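Poly(A) RNA polymerase GLD2 (Rattus norvegicus, PDB 6LBK) probably adds AMP from ATP to RNA 3' ends, building poly(A) tails on selected cytoplasmic mRNAs and monoadenylating some microRNAs, this chain holding its palm and PAP-associated regions. Local coordinates at residues A[247-252]-A[306-311]; A[197-202]-A[242-247]; A[190-195]-A[267-272]. The protein carries 1 engineered substitution. All blocks are in the same frame, centred on the assembly; numbering follows the deposited sequence.

All three contacts lie on the same side of the chain's centre, with their centres about 13 Å apart. Interactions 2 and 3 are buried, whereas interaction 1 runs from buried Ser247 to exposed Lys250 and Arg308. Their chemistry follows this placing: interaction 1 relies on side-chain donors and backbone carbonyls, interaction 2 sets an ion pair beside aliphatic groups, and interaction 3 is van der Waals packing around one threonine. Ser247 belongs to interactions 1 and 2, and Gln238 of helix 226-239 bonds to a carbonyl in each. Interactions 1 and 3 meet where Leu248 N probably donates to Tyr193 OH, while Tyr193 also packs on Leu245 of interaction 2.

Interaction 1 of 3, residues A[247-252]-A[306-311]; sequences SLQKIY and SVREAK
Ser247 and Lys250 meet the 306-311 turn with two side-chain donors, each given to a different backbone carbonyl. Ser247 OG bonds to Arg308 O at 2.8 Å, the hydroxyl sitting well above the carbonyl plane, 48° out of it. Lys250 is extended beyond CG, which carries its ammonium past that point to bond with Glu309 O, NZ to O 2.8 Å, now tilted just 16° from the plane of its carbonyl. Beside the hydroxyl's bond, Ser247 CB touches Ala310 CB at 3.6 Å. Gln249 also comes in: its OE1 lies 3.4 Å from Arg308 CA and its amide carbon 3.9 Å from Arg308 CG, the two side chains crossing at about a right angle.

Ser247 is also the N-cap of helix 248-251. With OG anti to its own nitrogen (chi1 173°), the hydroxyl can accept a weak bond from Lys250 N at 3.3 Å while donating across the contact. With an alanine in place of Ser247 both bonds go, and the first helical turn would probably lose its side-chain cap while Arg308 O is left without this donor.

The turn has its own brace, an ST motif in which Glu309 N bonds to Ser306 OG at 2.9 Å. Ala310 and Lys311 both face Ser306 in a G1 beta bulge, closing the hairpin of strands 303-306 and 311-314 in the PAP-associated region. Outside the pair, Leu248 packs on helix 182-194, while helix 226-239 packs against the turn through Leu231 and Leu234 on Val307 and Gln238 on Ala310.

Interaction 2 of 3, residues A[197-202]-A[242-247]; sequences ENRVRP and EPILPS
Glu197 and Ile244 are the closest backbone pair, their CA atoms 7.8 Å apart, a spacing filled by side chains as the segment entering helix 200-213 passes the irregular run 242-247. The Glu197 side chain is extended, with CG anti to the backbone nitrogen (chi1 176°), and this brings the carboxylate across Ile244: Glu197 CD lies 3.3 Å from Ile244 CG2, and Glu197 OE1 is 2.7 Å from Ile244 O. The other branch of Ile244 serves Arg199. Its CD1 sits over one face of the guanidinium, displaced toward the rim, 3.8 Å from Arg199 NH1. Farther along, Val200 and Leu245 reach toward each other tip to tip, Val200 CG2 to Leu245 CD1 3.6 Å, and Leu234 of helix 226-239 packs on both.

Arg199 and Glu197 form a salt bridge through NH2 and OE2, although the modelled separation is shorter than normal and its exact length is doubtful. The guanidinium also donates to two backbone carbonyls, NH1 to Ser281 O and NH2 to Asn279 O. Those bonds probably limit its rotation and hold the face against which Ile244 CD1 lies. Steadied in this way, Arg199 probably helps to orient the Glu197 carboxylate across Ile244.

Interaction 3 of 3, residues A[190-195]-A[267-272]; sequences LRTYAY and HAPCNV
The last turns of helix 182-194 pack through Thr192 against Pro269 and Val272 of the short, weakly bonded helix 268-271 and its end. The backbones come near, with Thr192 CA 4.8 Å from Pro269 CA, and the two branches of the threonine divide the contact. OG1 lies against the proline, 3.5 Å from Pro269 CA and 3.6 Å from Pro269 CD, a van der Waals approach to carbon atoms. The hydroxyl's hydrogen bond goes instead to Phe188 O, one turn back in its own helix; the Thr192 chi1 of -54° sets OG1 beside the backbone nitrogen, in position for that bond. The methyl takes the other direction, with Thr192 CG2 3.7 Å from Val272 CB.

Helix 182-194 belongs to the central palm region, which also contains the strands of the five-stranded sheet, so this contact ties that region to a short helix much later in the chain. In that later helix Ala268 O accepts from both Asn271 N and Val272 N, a mix of i+3 and i+4 bonds. Phe256 of helix 253-256 touches Thr192, Ala268 and Val272, bringing a third element to the junction.

At the margin the contact thins out, Arg191 CD to Pro269 CG being 4.4 Å, with Pro269 CG at the guanidinium's edge. Tyr195 CE2 lies 3.7 Å above one face of that guanidinium, offset toward its rim, and Arg191 NH2 bonds to Leu100 O.

Interaction 1 of 3, residues A[247-252]-A[306-311]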
loop_
_atom_site.group_PDB
_atom_site.type_symbol
_atom_site.label_atom_id
_atom_site.label_comp_id
_atom_site.label_asym_id
_atom_site.label_seq_id
_atom_site.Cartn_x
_atom_site.Cartn_y
_atom_site.Cartn_z
ATOM N N SER A 247 -6.885 -10.292 -13.047
ATOM C CA SER A 247 -5.527 -10.505 -12.560
ATOM C C SER A 247 -4.545 -9.953 -13.583
ATOM O O SER A 247 -4.517 -10.422 -14.725
ATOM C CB SER A 247 -5.238 -11.978 -12.298
ATOM O OG SER A 247 -3.864 -12.145 -11.975
ATOM N N LEU A 248 -3.768 -8.934 -13.193
ATOM C CA LEU A 248 -2.797 -8.366 -14.128
ATOM C C LEU A 248 -1.673 -9.355 -14.440
ATOM O O LEU A 248 -1.207 -9.425 -15.581
ATOM C CB LEU A 248 -2.219 -7.059 -13.578
ATOM C CG LEU A 248 -3.079 -5.793 -13.552
ATOM C CD1 LEU A 248 -2.373 -4.699 -12.773
ATOM C CD2 LEU A 248 -3.422 -5.323 -14.957
ATOM N N GLN A 249 -1.229 -10.127 -13.444
ATOM C CA GLN A 249 -0.080 -11.016 -13.629
ATOM C C GLN A 249 -0.430 -12.253 -14.451
ATOM O O GLN A 249 0.449 -12.844 -15.091
ATOM C CB GLN A 249 0.481 -11.417 -12.270
ATOM C CG GLN A 249 1.212 -10.304 -11.578
ATOM C CD GLN A 249 1.558 -10.652 -10.157
ATOM O OE1 GLN A 249 0.710 -10.613 -9.269
ATOM N NE2 GLN A 249 2.813 -11.009 -9.931
ATOM N N LYS A 250 -1.684 -12.695 -14.399
ATOM C CA LYS A 250 -2.121 -13.786 -15.259
ATOM C C LYS A 250 -2.323 -13.333 -16.704
ATOM O O LYS A 250 -1.956 -14.063 -17.634
ATOM C CB LYS A 250 -3.394 -14.414 -14.697
ATOM C CG LYS A 250 -3.175 -15.204 -13.419
ATOM C CD LYS A 250 -4.486 -15.771 -12.919
ATOM C CE LYS A 250 -4.272 -16.874 -11.900
ATOM N NZ LYS A 250 -5.583 -17.387 -11.397
ATOM N N ILE A 251 -2.903 -12.145 -16.919
ATOM C CA ILE A 251 -3.245 -11.715 -18.276
ATOM C C ILE A 251 -2.029 -11.126 -18.994
ATOM O O ILE A 251 -1.884 -11.298 -20.208
ATOM C CB ILE A 251 -4.428 -10.721 -18.256
ATOM C CG1 ILE A 251 -5.681 -11.378 -17.667
ATOM C CG2 ILE A 251 -4.719 -10.184 -19.653
ATOM C CD1 ILE A 251 -6.833 -10.423 -17.444
ATOM N N TYR A 252 -1.158 -10.396 -18.285
ATOM C CA TYR A 252 0.037 -9.780 -18.876
ATOM C C TYR A 252 1.275 -10.096 -18.036
ATOM O O TYR A 252 1.877 -9.187 -17.457
ATOM C CB TYR A 252 -0.105 -8.258 -19.008
ATOM C CG TYR A 252 -1.446 -7.725 -19.475
ATOM C CD1 TYR A 252 -2.456 -7.453 -18.557
ATOM C CD2 TYR A 252 -1.691 -7.449 -20.815
ATOM C CE1 TYR A 252 -3.688 -6.954 -18.957
ATOM C CE2 TYR A 252 -2.930 -6.944 -21.225
ATOM C CZ TYR A 252 -3.923 -6.702 -20.287
ATOM O OH TYR A 252 -5.158 -6.207 -20.647
ATOM N N SER A 306 -4.976 -14.060 -2.606
ATOM C CA SER A 306 -3.969 -14.064 -3.661
ATOM C C SER A 306 -4.430 -13.111 -4.764
ATOM O O SER A 306 -5.280 -13.474 -5.591
ATOM C CB SER A 306 -3.744 -15.457 -4.194
ATOM O OG SER A 306 -2.949 -15.395 -5.358
ATOM N N VAL A 307 -3.909 -11.872 -4.733
ATOM C CA VAL A 307 -4.110 -10.956 -5.854
ATOM C C VAL A 307 -3.433 -11.498 -7.114
ATOM O O VAL A 307 -3.894 -11.238 -8.234
ATOM C CB VAL A 307 -3.615 -9.539 -5.498
ATOM C CG1 VAL A 307 -3.502 -8.671 -6.751
ATOM C CG2 VAL A 307 -4.553 -8.855 -4.466
ATOM N N ARG A 308 -2.324 -12.236 -6.968
ATOM C CA ARG A 308 -1.691 -12.813 -8.150
ATOM C C ARG A 308 -2.643 -13.767 -8.858
ATOM O O ARG A 308 -2.675 -13.824 -10.094
ATOM C CB ARG A 308 -0.391 -13.538 -7.781
ATOM C CG ARG A 308 0.321 -14.203 -8.974
ATOM C CD ARG A 308 1.578 -14.984 -8.575
ATOM N NE ARG A 308 1.392 -16.416 -8.807
ATOM C CZ ARG A 308 1.513 -17.016 -9.995
ATOM N NH1 ARG A 308 1.319 -18.324 -10.109
ATOM N NH2 ARG A 308 1.827 -16.308 -11.074
ATOM N N GLU A 309 -3.440 -14.511 -8.100
ATOM C CA GLU A 309 -4.369 -15.447 -8.716
ATOM C C GLU A 309 -5.749 -14.845 -8.935
ATOM O O GLU A 309 -6.551 -15.445 -9.655
ATOM C CB GLU A 309 -4.495 -16.689 -7.839
ATOM C CG GLU A 309 -3.264 -17.542 -7.846
ATOM C CD GLU A 309 -3.329 -18.627 -6.809
ATOM O OE1 GLU A 309 -4.159 -19.549 -6.951
ATOM O OE2 GLU A 309 -2.576 -18.526 -5.819
ATOM N N ALA A 310 -5.993 -13.641 -8.401
ATOM C CA ALA A 310 -7.315 -13.007 -8.366
ATOM C C ALA A 310 -8.334 -13.933 -7.692
ATOM O O ALA A 310 -9.503 -14.020 -8.088
ATOM C CB ALA A 310 -7.777 -12.591 -9.763
ATOM N N LYS A 311 -7.871 -14.635 -6.652
ATOM C CA LYS A 311 -8.676 -15.673 -6.026
ATOM C C LYS A 311 -8.396 -15.700 -4.530
ATOM O O LYS A 311 -7.365 -15.199 -4.041
ATOM C CB LYS A 311 -8.382 -17.054 -6.633
ATOM C CG LYS A 311 -8.890 -17.230 -8.060
ATOM C CD LYS A 311 -8.554 -18.605 -8.637
ATOM C CE LYS A 311 -9.241 -18.792 -9.981
ATOM N NZ LYS A 311 -8.914 -20.080 -10.620
#

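Interaction 2 of 3, residues A[197-202]-A[242-247]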
loop_
_atom_site.group_PDB
_atom_site.type_symbol
_atom_site.label_atom_id
_atom_site.label_comp_id
_atom_site.label_asym_id
_atom_site.label_seq_id
_atom_site.Cartn_x
_atom_site.Cartn_y
_atom_site.Cartn_z
ATOM N N GLU A 197 -9.022 1.205 -13.281
ATOM C CA GLU A 197 -10.415 1.608 -13.178
ATOM C C GLU A 197 -10.571 2.745 -12.176
ATOM O O GLU A 197 -9.909 2.756 -11.134
ATOM C CB GLU A 197 -11.269 0.430 -12.773
ATOM C CG GLU A 197 -12.659 0.795 -12.559
ATOM C CD GLU A 197 -13.429 -0.426 -12.365
ATOM O OE1 GLU A 197 -12.864 -1.478 -12.730
ATOM O OE2 GLU A 197 -14.554 -0.355 -11.833
ATOM N N ASN A 198 -11.491 3.670 -12.480
ATOM C CA ASN A 198 -11.591 4.944 -11.771
ATOM C C ASN A 198 -12.070 4.821 -10.331
ATOM O O ASN A 198 -11.929 5.795 -9.584
ATOM C CB ASN A 198 -12.507 5.913 -12.524
ATOM C CG ASN A 198 -13.786 5.253 -13.036
ATOM O OD1 ASN A 198 -14.350 4.374 -12.384
ATOM N ND2 ASN A 198 -14.272 5.715 -14.186
ATOM N N ARG A 199 -12.633 3.677 -9.925
ATOM C CA ARG A 199 -13.110 3.491 -8.559
ATOM C C ARG A 199 -12.057 2.925 -7.630
ATOM O O ARG A 199 -12.223 3.013 -6.407
ATOM C CB ARG A 199 -14.345 2.573 -8.534
ATOM C CG ARG A 199 -15.601 3.206 -9.091
ATOM C CD ARG A 199 -16.720 2.203 -9.254
ATOM N NE ARG A 199 -16.464 1.358 -10.415
ATOM C CZ ARG A 199 -17.251 0.371 -10.835
ATOM N NH1 ARG A 199 -18.378 0.082 -10.192
ATOM N NH2 ARG A 199 -16.908 -0.334 -11.905
ATOM N N VAL A 200 -10.997 2.320 -8.166
ATOM C CA VAL A 200 -10.027 1.651 -7.299
ATOM C C VAL A 200 -9.358 2.656 -6.370
ATOM O O VAL A 200 -9.197 2.398 -5.172
ATOM C CB VAL A 200 -8.996 0.875 -8.130
ATOM C CG1 VAL A 200 -7.951 0.301 -7.210
ATOM C CG2 VAL A 200 -9.682 -0.246 -8.943
ATOM N N ARG A 201 -8.970 3.827 -6.894
ATOM C CA ARG A 201 -8.231 4.775 -6.058
ATOM C C ARG A 201 -9.109 5.454 -5.011
ATOM O O ARG A 201 -8.683 5.524 -3.841
ATOM C CB ARG A 201 -7.490 5.793 -6.932
ATOM C CG ARG A 201 -6.174 5.214 -7.513
ATOM C CD ARG A 201 -5.514 6.146 -8.557
ATOM N NE ARG A 201 -4.868 7.299 -7.926
ATOM C CZ ARG A 201 -5.210 8.566 -8.132
ATOM N NH1 ARG A 201 -6.186 8.873 -8.976
ATOM N NH2 ARG A 201 -4.575 9.537 -7.495
ATOM N N PRO A 202 -10.320 5.966 -5.329
ATOM C CA PRO A 202 -11.173 6.514 -4.252
ATOM C C PRO A 202 -11.503 5.508 -3.165
ATOM O O PRO A 202 -11.494 5.844 -1.966
ATOM C CB PRO A 202 -12.438 6.968 -4.999
ATOM C CG PRO A 202 -11.973 7.244 -6.389
ATOM C CD PRO A 202 -10.914 6.206 -6.659
ATOM N N GLU A 242 -19.577 -9.952 -10.812
ATOM C CA GLU A 242 -19.154 -9.370 -12.080
ATOM C C GLU A 242 -17.935 -8.513 -11.769
ATOM O O GLU A 242 -18.078 -7.341 -11.396
ATOM C CB GLU A 242 -20.277 -8.537 -12.706
ATOM C CG GLU A 242 -21.529 -9.366 -13.050
ATOM C CD GLU A 242 -22.405 -8.728 -14.120
ATOM O OE1 GLU A 242 -22.337 -7.490 -14.275
ATOM O OE2 GLU A 242 -23.134 -9.464 -14.829
ATOM N N PRO A 243 -16.723 -9.033 -11.939
ATOM C CA PRO A 243 -15.567 -8.458 -11.237
ATOM C C PRO A 243 -15.164 -7.099 -11.784
ATOM O O PRO A 243 -15.309 -6.812 -12.973
ATOM C CB PRO A 243 -14.468 -9.501 -11.465
ATOM C CG PRO A 243 -14.854 -10.154 -12.752
ATOM C CD PRO A 243 -16.339 -10.122 -12.861
ATOM N N ILE A 244 -14.650 -6.264 -10.881
ATOM C CA ILE A 244 -14.139 -4.938 -11.221
ATOM C C ILE A 244 -12.650 -4.930 -11.595
ATOM O O ILE A 244 -12.209 -4.035 -12.338
ATOM C CB ILE A 244 -14.403 -3.983 -10.031
ATOM C CG1 ILE A 244 -15.859 -3.575 -9.954
ATOM C CG2 ILE A 244 -13.489 -2.761 -10.025
ATOM C CD1 ILE A 244 -16.145 -2.707 -8.758
ATOM N N LEU A 245 -11.881 -5.939 -11.179
ATOM C CA LEU A 245 -10.469 -6.005 -11.548
ATOM C C LEU A 245 -10.130 -7.442 -11.934
ATOM O O LEU A 245 -10.593 -8.394 -11.282
ATOM C CB LEU A 245 -9.526 -5.518 -10.424
ATOM C CG LEU A 245 -9.479 -4.002 -10.146
ATOM C CD1 LEU A 245 -8.478 -3.645 -9.046
ATOM C CD2 LEU A 245 -9.226 -3.164 -11.430
ATOM N N PRO A 246 -9.339 -7.628 -12.992
ATOM C CA PRO A 246 -8.896 -8.973 -13.353
ATOM C C PRO A 246 -7.644 -9.303 -12.586
ATOM O O PRO A 246 -7.372 -8.669 -11.559
ATOM C CB PRO A 246 -8.623 -8.851 -14.850
ATOM C CG PRO A 246 -8.092 -7.461 -14.975
ATOM C CD PRO A 246 -8.833 -6.624 -13.944
ATOM N N SER A 247 -6.885 -10.292 -13.047
ATOM C CA SER A 247 -5.527 -10.505 -12.560
ATOM C C SER A 247 -4.545 -9.953 -13.583
ATOM O O SER A 247 -4.517 -10.422 -14.725
ATOM C CB SER A 247 -5.238 -11.978 -12.298
ATOM O OG SER A 247 -3.864 -12.145 -11.975
#

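Interaction 3 of 3, residues A[190-195]-A[267-272]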
loop_
_atom_site.group_PDB
_atom_site.type_symbol
_atom_site.label_atom_id
_atom_site.label_comp_id
_atom_site.label_asym_id
_atom_site.label_seq_id
_atom_site.Cartn_x
_atom_site.Cartn_y
_atom_site.Cartn_z
ATOM N N LEU A 190 0.836 -2.486 -8.496
ATOM C CA LEU A 190 -0.237 -1.770 -7.817
ATOM C C LEU A 190 -0.626 -0.520 -8.576
ATOM O O LEU A 190 -1.823 -0.228 -8.747
ATOM C CB LEU A 190 0.215 -1.398 -6.404
ATOM C CG LEU A 190 -0.267 -2.293 -5.257
ATOM C CD1 LEU A 190 0.110 -3.760 -5.447
ATOM C CD2 LEU A 190 0.218 -1.725 -3.917
ATOM N N ARG A 191 0.369 0.198 -9.095
ATOM C CA ARG A 191 0.085 1.392 -9.880
ATOM C C ARG A 191 -0.774 1.054 -11.092
ATOM O O ARG A 191 -1.705 1.797 -11.425
ATOM C CB ARG A 191 1.396 2.074 -10.309
ATOM C CG ARG A 191 1.190 3.239 -11.256
ATOM C CD ARG A 191 2.388 4.134 -11.379
ATOM N NE ARG A 191 2.114 5.259 -12.274
ATOM C CZ ARG A 191 1.723 6.473 -11.884
ATOM N NH1 ARG A 191 1.487 7.409 -12.798
ATOM N NH2 ARG A 191 1.567 6.756 -10.591
ATOM N N THR A 192 -0.513 -0.092 -11.732
ATOM C CA THR A 192 -1.286 -0.473 -12.912
ATOM C C THR A 192 -2.725 -0.801 -12.540
ATOM O O THR A 192 -3.648 -0.504 -13.303
ATOM C CB THR A 192 -0.614 -1.657 -13.622
ATOM O OG1 THR A 192 0.748 -1.320 -13.900
ATOM C CG2 THR A 192 -1.312 -1.961 -14.938
ATOM N N TYR A 193 -2.927 -1.378 -11.356
ATOM C CA TYR A 193 -4.271 -1.540 -10.834
ATOM C C TYR A 193 -4.882 -0.192 -10.482
ATOM O O TYR A 193 -6.077 0.036 -10.720
ATOM C CB TYR A 193 -4.227 -2.408 -9.591
ATOM C CG TYR A 193 -4.090 -3.884 -9.807
ATOM C CD1 TYR A 193 -5.101 -4.616 -10.407
ATOM C CD2 TYR A 193 -2.973 -4.564 -9.337
ATOM C CE1 TYR A 193 -4.990 -5.970 -10.552
ATOM C CE2 TYR A 193 -2.858 -5.919 -9.482
ATOM C CZ TYR A 193 -3.867 -6.615 -10.085
ATOM O OH TYR A 193 -3.741 -7.968 -10.229
ATOM N N ALA A 194 -4.069 0.712 -9.902
ATOM C CA ALA A 194 -4.590 1.982 -9.398
ATOM C C ALA A 194 -5.240 2.799 -10.506
ATOM O O ALA A 194 -6.134 3.608 -10.246
ATOM C CB ALA A 194 -3.470 2.774 -8.717
ATOM N N TYR A 195 -4.787 2.639 -11.739
ATOM C CA TYR A 195 -5.350 3.398 -12.842
ATOM C C TYR A 195 -6.090 2.504 -13.840
ATOM O O TYR A 195 -6.499 2.980 -14.907
ATOM C CB TYR A 195 -4.241 4.217 -13.517
ATOM C CG TYR A 195 -3.678 5.285 -12.597
ATOM C CD1 TYR A 195 -4.271 6.546 -12.510
ATOM C CD2 TYR A 195 -2.584 5.014 -11.777
ATOM C CE1 TYR A 195 -3.765 7.518 -11.644
ATOM C CE2 TYR A 195 -2.069 5.975 -10.917
ATOM C CZ TYR A 195 -2.656 7.224 -10.851
ATOM O OH TYR A 195 -2.131 8.168 -9.986
ATOM N N HIS A 267 7.598 0.863 -16.982
ATOM C CA HIS A 267 6.944 0.842 -18.283
ATOM C C HIS A 267 5.653 0.043 -18.265
ATOM O O HIS A 267 4.827 0.221 -19.168
ATOM C CB HIS A 267 7.867 0.274 -19.360
ATOM C CG HIS A 267 8.946 1.217 -19.798
ATOM N ND1 HIS A 267 9.088 2.485 -19.275
ATOM C CD2 HIS A 267 9.927 1.079 -20.719
ATOM C CE1 HIS A 267 10.116 3.084 -19.849
ATOM N NE2 HIS A 267 10.643 2.253 -20.728
ATOM N N ALA A 268 5.474 -0.856 -17.286
ATOM C CA ALA A 268 4.307 -1.739 -17.302
ATOM C C ALA A 268 2.980 -0.987 -17.340
ATOM O O ALA A 268 2.120 -1.349 -18.163
ATOM C CB ALA A 268 4.369 -2.703 -16.113
ATOM N N PRO A 269 2.737 0.041 -16.513
ATOM C CA PRO A 269 1.454 0.760 -16.609
ATOM C C PRO A 269 1.236 1.470 -17.937
ATOM O O PRO A 269 0.082 1.744 -18.283
ATOM C CB PRO A 269 1.503 1.751 -15.435
ATOM C CG PRO A 269 2.930 1.852 -15.070
ATOM C CD PRO A 269 3.515 0.504 -15.350
ATOM N N CYS A 270 2.300 1.790 -18.686
ATOM C CA CYS A 270 2.116 2.372 -20.014
ATOM C C CYS A 270 1.645 1.338 -21.027
ATOM O O CYS A 270 1.033 1.706 -22.035
ATOM C CB CYS A 270 3.417 3.001 -20.534
ATOM S SG CYS A 270 4.120 4.382 -19.595
ATOM N N ASN A 271 1.901 0.056 -20.776
ATOM C CA ASN A 271 1.551 -1.006 -21.708
ATOM C C ASN A 271 0.135 -1.535 -21.499
ATOM O O ASN A 271 -0.568 -1.808 -22.476
ATOM C CB ASN A 271 2.544 -2.167 -21.568
ATOM C CG ASN A 271 3.999 -1.736 -21.746
ATOM O OD1 ASN A 271 4.863 -2.098 -20.941
ATOM N ND2 ASN A 271 4.277 -0.975 -22.803
ATOM N N VAL A 272 -0.300 -1.675 -20.251
ATOM C CA VAL A 272 -1.534 -2.408 -19.944
ATOM C C VAL A 272 -2.743 -1.510 -20.209
ATOM O O VAL A 272 -2.783 -0.375 -19.711
ATOM C CB VAL A 272 -1.513 -2.897 -18.499
ATOM C CG1 VAL A 272 -2.869 -3.467 -18.098
ATOM C CG2 VAL A 272 -0.406 -3.925 -18.309
#